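Local coordinates for protein translation initiation factor 4E (Ascaris suum, PDB 3M94) that binds the trimethylguanosine (m2,2,7G) cap and, as an eIF4E, probably recruits capped nematode mRNAs to the translation initiation machinery, at residues H8-Y13 with V29-T34. Residues are numbered along the deposited sequence; the frame is centred on the assembly and turned at random.
Sequences HWALWY and VAVFDT
A beta hairpin at one edge of the curved antiparallel eIF4E sheet pairs His-8 to Tyr-13 with Val-29 to Thr-34 of the edge strand 26-34. Trp-9 and Phe-32 form a hydrogen-bonded pair: Trp-9 N gives to Phe-32 O at 3.0 Å, and Phe-32 N returns a bond to Trp-9 O. Next along, Leu-11 N donates to Ala-30 O while Leu-11 O takes Val-29 N, so Val-29 and Ala-30 face Leu-11 in a classic beta bulge. On the helix-covered face, Phe-32 CG sits between its backbone N and carbonyl carbon (chi1 60°), bringing the ring over Trp-9 CB rather than the indole: Trp-9 CB lies 3.7 Å from Phe-32 CZ, and Trp-9 O rests above the same face, toward the rim. Leu-41 of helix 35-42 packs against Leu-11, Ala-30 and Phe-32. One residue beyond Trp-9 and Phe-32, away from the bulge and on the Ala-10 and Val-31 face, Asp-33 CB stands 3.7 Å above the His-8 ring centre, a CH-pi contact. Asp-33 OD2 lies 2.9 Å from His-8 NE2, at too poor an angle for a hydrogen bond. Backbone bonds and apolar packing hold the edge strand, and the nearby carboxylate may also favour a protonated His-8.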
ATOM      1  N   HIS A   8       3.921  -5.563  13.840  1.00 16.56           N
ATOM      2  CA  HIS A   8       2.536  -5.972  13.663  1.00 16.28           C
ATOM      3  C   HIS A   8       1.924  -5.125  12.552  1.00 16.12           C
ATOM      4  O   HIS A   8       2.152  -3.909  12.483  1.00 15.37           O
ATOM      5  CB  HIS A   8       1.745  -5.716  14.940  1.00 16.09           C
ATOM      6  CG  HIS A   8       2.073  -6.635  16.068  1.00 16.98           C
ATOM      7  ND1 HIS A   8       3.327  -6.701  16.639  1.00 18.04           N
ATOM      8  CD2 HIS A   8       1.298  -7.506  16.757  1.00 16.42           C
ATOM      9  CE1 HIS A   8       3.311  -7.576  17.629  1.00 18.60           C
ATOM     10  NE2 HIS A   8       2.096  -8.088  17.712  1.00 18.48           N
ATOM     11  N   TRP A   9       1.134  -5.778  11.708  1.00 15.54           N
ATOM     12  CA  TRP A   9       0.434  -5.134  10.611  1.00 15.34           C
ATOM     13  C   TRP A   9      -1.054  -5.431  10.733  1.00 15.43           C
ATOM     14  O   TRP A   9      -1.440  -6.558  11.056  1.00 16.23           O
ATOM     15  CB  TRP A   9       0.944  -5.665   9.263  1.00 14.35           C
ATOM     16  CG  TRP A   9       2.386  -5.337   9.001  1.00 15.39           C
ATOM     17  CD1 TRP A   9       3.476  -6.100   9.355  1.00 12.56           C
ATOM     18  CD2 TRP A   9       2.901  -4.160   8.362  1.00 13.79           C
ATOM     19  NE1 TRP A   9       4.637  -5.469   8.946  1.00 14.76           N
ATOM     20  CE2 TRP A   9       4.313  -4.279   8.343  1.00 15.81           C
ATOM     21  CE3 TRP A   9       2.304  -3.025   7.777  1.00 16.49           C
ATOM     22  CZ2 TRP A   9       5.146  -3.297   7.776  1.00 14.57           C
ATOM     23  CZ3 TRP A   9       3.130  -2.050   7.204  1.00 16.16           C
ATOM     24  CH2 TRP A   9       4.544  -2.192   7.220  1.00 16.48           C
ATOM     25  N   ALA A  10      -1.887  -4.438  10.439  1.00 16.05           N
ATOM     26  CA  ALA A  10      -3.343  -4.651  10.417  1.00 16.05           C
ATOM     27  C   ALA A  10      -3.897  -4.511   8.997  1.00 16.72           C
ATOM     28  O   ALA A  10      -3.547  -3.580   8.263  1.00 15.95           O
ATOM     29  CB  ALA A  10      -4.049  -3.716  11.352  1.00 15.13           C
ATOM     30  N   LEU A  11      -4.752  -5.470   8.627  1.00 16.53           N
ATOM     31  CA  LEU A  11      -5.477  -5.425   7.372  1.00 16.38           C
ATOM     32  C   LEU A  11      -6.840  -4.778   7.619  1.00 16.14           C
ATOM     33  O   LEU A  11      -7.537  -5.146   8.559  1.00 14.44           O
ATOM     34  CB  LEU A  11      -5.646  -6.837   6.792  1.00 16.57           C
ATOM     35  CG  LEU A  11      -6.453  -6.967   5.495  1.00 17.38           C
ATOM     36  CD1 LEU A  11      -5.680  -6.420   4.298  1.00 17.47           C
ATOM     37  CD2 LEU A  11      -6.763  -8.430   5.275  1.00 20.13           C
ATOM     38  N   TRP A  12      -7.176  -3.788   6.786  1.00 16.09           N
ATOM     39  CA  TRP A  12      -8.467  -3.096   6.843  1.00 15.93           C
ATOM     40  C   TRP A  12      -9.173  -3.305   5.496  1.00 16.39           C
ATOM     41  O   TRP A  12      -8.532  -3.519   4.458  1.00 15.05           O
ATOM     42  CB  TRP A  12      -8.303  -1.591   7.096  1.00 15.28           C
ATOM     43  CG  TRP A  12      -7.550  -1.194   8.350  1.00 16.99           C
ATOM     44  CD1 TRP A  12      -6.205  -1.317   8.577  1.00 18.06           C
ATOM     45  CD2 TRP A  12      -8.100  -0.579   9.534  1.00 18.10           C
ATOM     46  NE1 TRP A  12      -5.887  -0.823   9.821  1.00 18.56           N
ATOM     47  CE2 TRP A  12      -7.030  -0.372  10.432  1.00 18.47           C
ATOM     48  CE3 TRP A  12      -9.391  -0.182   9.916  1.00 18.98           C
ATOM     49  CZ2 TRP A  12      -7.209   0.205  11.693  1.00 17.67           C
ATOM     50  CZ3 TRP A  12      -9.575   0.395  11.168  1.00 19.63           C
ATOM     51  CH2 TRP A  12      -8.487   0.582  12.045  1.00 19.91           C
ATOM     52  N   TYR A  13     -10.494  -3.260   5.537  1.00 16.98           N
ATOM     53  CA  TYR A  13     -11.327  -3.377   4.357  1.00 18.09           C
ATOM     54  C   TYR A  13     -12.385  -2.301   4.458  1.00 18.72           C
ATOM     55  O   TYR A  13     -12.961  -2.098   5.528  1.00 18.70           O
ATOM     56  CB  TYR A  13     -11.985  -4.769   4.290  1.00 17.65           C
ATOM     57  CG  TYR A  13     -13.105  -4.888   3.279  1.00 18.04           C
ATOM     58  CD1 TYR A  13     -12.866  -4.697   1.924  1.00 16.94           C
ATOM     59  CD2 TYR A  13     -14.402  -5.202   3.680  1.00 19.25           C
ATOM     60  CE1 TYR A  13     -13.888  -4.789   0.989  1.00 19.55           C
ATOM     61  CE2 TYR A  13     -15.451  -5.311   2.736  1.00 20.64           C
ATOM     62  CZ  TYR A  13     -15.175  -5.103   1.395  1.00 20.60           C
ATOM     63  OH  TYR A  13     -16.171  -5.199   0.452  1.00 21.57           O
ATOM     64  N   VAL A  29      -9.767  -5.895   9.680  1.00 17.63           N
ATOM     65  CA  VAL A  29     -10.075  -7.305   9.467  1.00 17.94           C
ATOM     66  C   VAL A  29      -9.343  -8.200  10.460  1.00 17.48           C
ATOM     67  O   VAL A  29      -9.966  -9.041  11.112  1.00 16.98           O
ATOM     68  CB  VAL A  29      -9.804  -7.751   8.006  1.00 17.88           C
ATOM     69  CG1 VAL A  29      -9.838  -9.272   7.891  1.00 18.38           C
ATOM     70  CG2 VAL A  29     -10.861  -7.132   7.066  1.00 19.35           C
ATOM     71  N   ALA A  30      -8.025  -8.015  10.543  1.00 17.23           N
ATOM     72  CA  ALA A  30      -7.171  -8.765  11.461  1.00 17.50           C
ATOM     73  C   ALA A  30      -5.847  -8.023  11.644  1.00 17.50           C
ATOM     74  O   ALA A  30      -5.526  -7.119  10.868  1.00 16.80           O
ATOM     75  CB  ALA A  30      -6.921 -10.153  10.914  1.00 17.77           C
ATOM     76  N   VAL A  31      -5.109  -8.416  12.682  1.00 17.03           N
ATOM     77  CA  VAL A  31      -3.755  -7.961  12.976  1.00 17.66           C
ATOM     78  C   VAL A  31      -2.890  -9.223  12.981  1.00 17.46           C
ATOM     79  O   VAL A  31      -3.303 -10.254  13.503  1.00 17.69           O
ATOM     80  CB  VAL A  31      -3.662  -7.302  14.390  1.00 18.30           C
ATOM     81  CG1 VAL A  31      -2.236  -6.772  14.680  1.00 20.35           C
ATOM     82  CG2 VAL A  31      -4.680  -6.177  14.550  1.00 18.83           C
ATOM     83  N   PHE A  32      -1.704  -9.157  12.385  1.00 16.87           N
ATOM     84  CA  PHE A  32      -0.818 -10.305  12.357  1.00 16.45           C
ATOM     85  C   PHE A  32       0.634  -9.855  12.535  1.00 16.63           C
ATOM     86  O   PHE A  32       0.970  -8.694  12.276  1.00 15.93           O
ATOM     87  CB  PHE A  32      -1.000 -11.087  11.044  1.00 16.07           C
ATOM     88  CG  PHE A  32      -0.709 -10.279   9.803  1.00 17.85           C
ATOM     89  CD1 PHE A  32       0.577 -10.192   9.288  1.00 16.93           C
ATOM     90  CD2 PHE A  32      -1.714  -9.566   9.166  1.00 19.48           C
ATOM     91  CE1 PHE A  32       0.844  -9.439   8.153  1.00 17.37           C
ATOM     92  CE2 PHE A  32      -1.446  -8.809   8.023  1.00 19.13           C
ATOM     93  CZ  PHE A  32      -0.175  -8.751   7.520  1.00 20.26           C
ATOM     94  N   ASP A  33       1.494 -10.772  12.976  1.00 16.89           N
ATOM     95  CA  ASP A  33       2.908 -10.453  13.084  1.00 16.90           C
ATOM     96  C   ASP A  33       3.829 -11.622  12.714  1.00 16.36           C
ATOM     97  O   ASP A  33       4.977 -11.643  13.103  1.00 15.55           O
ATOM     98  CB  ASP A  33       3.229  -9.878  14.472  1.00 17.76           C
ATOM     99  CG  ASP A  33       3.084 -10.906  15.595  1.00 20.60           C
ATOM    100  OD1 ASP A  33       2.677 -12.061  15.353  1.00 21.10           O
ATOM    101  OD2 ASP A  33       3.393 -10.542  16.741  1.00 27.54           O
ATOM    102  N   THR A  34       3.306 -12.590  11.964  1.00 16.04           N
ATOM    103  CA  THR A  34       4.123 -13.668  11.422  1.00 16.18           C
ATOM    104  C   THR A  34       3.824 -13.814   9.942  1.00 16.00           C
ATOM    105  O   THR A  34       2.781 -13.392   9.489  1.00 15.40           O
ATOM    106  CB  THR A  34       3.912 -15.040  12.140  1.00 16.70           C
ATOM    107  OG1 THR A  34       2.615 -15.572  11.818  1.00 16.85           O
ATOM    108  CG2 THR A  34       4.093 -14.921  13.683  1.00 16.63           C
TER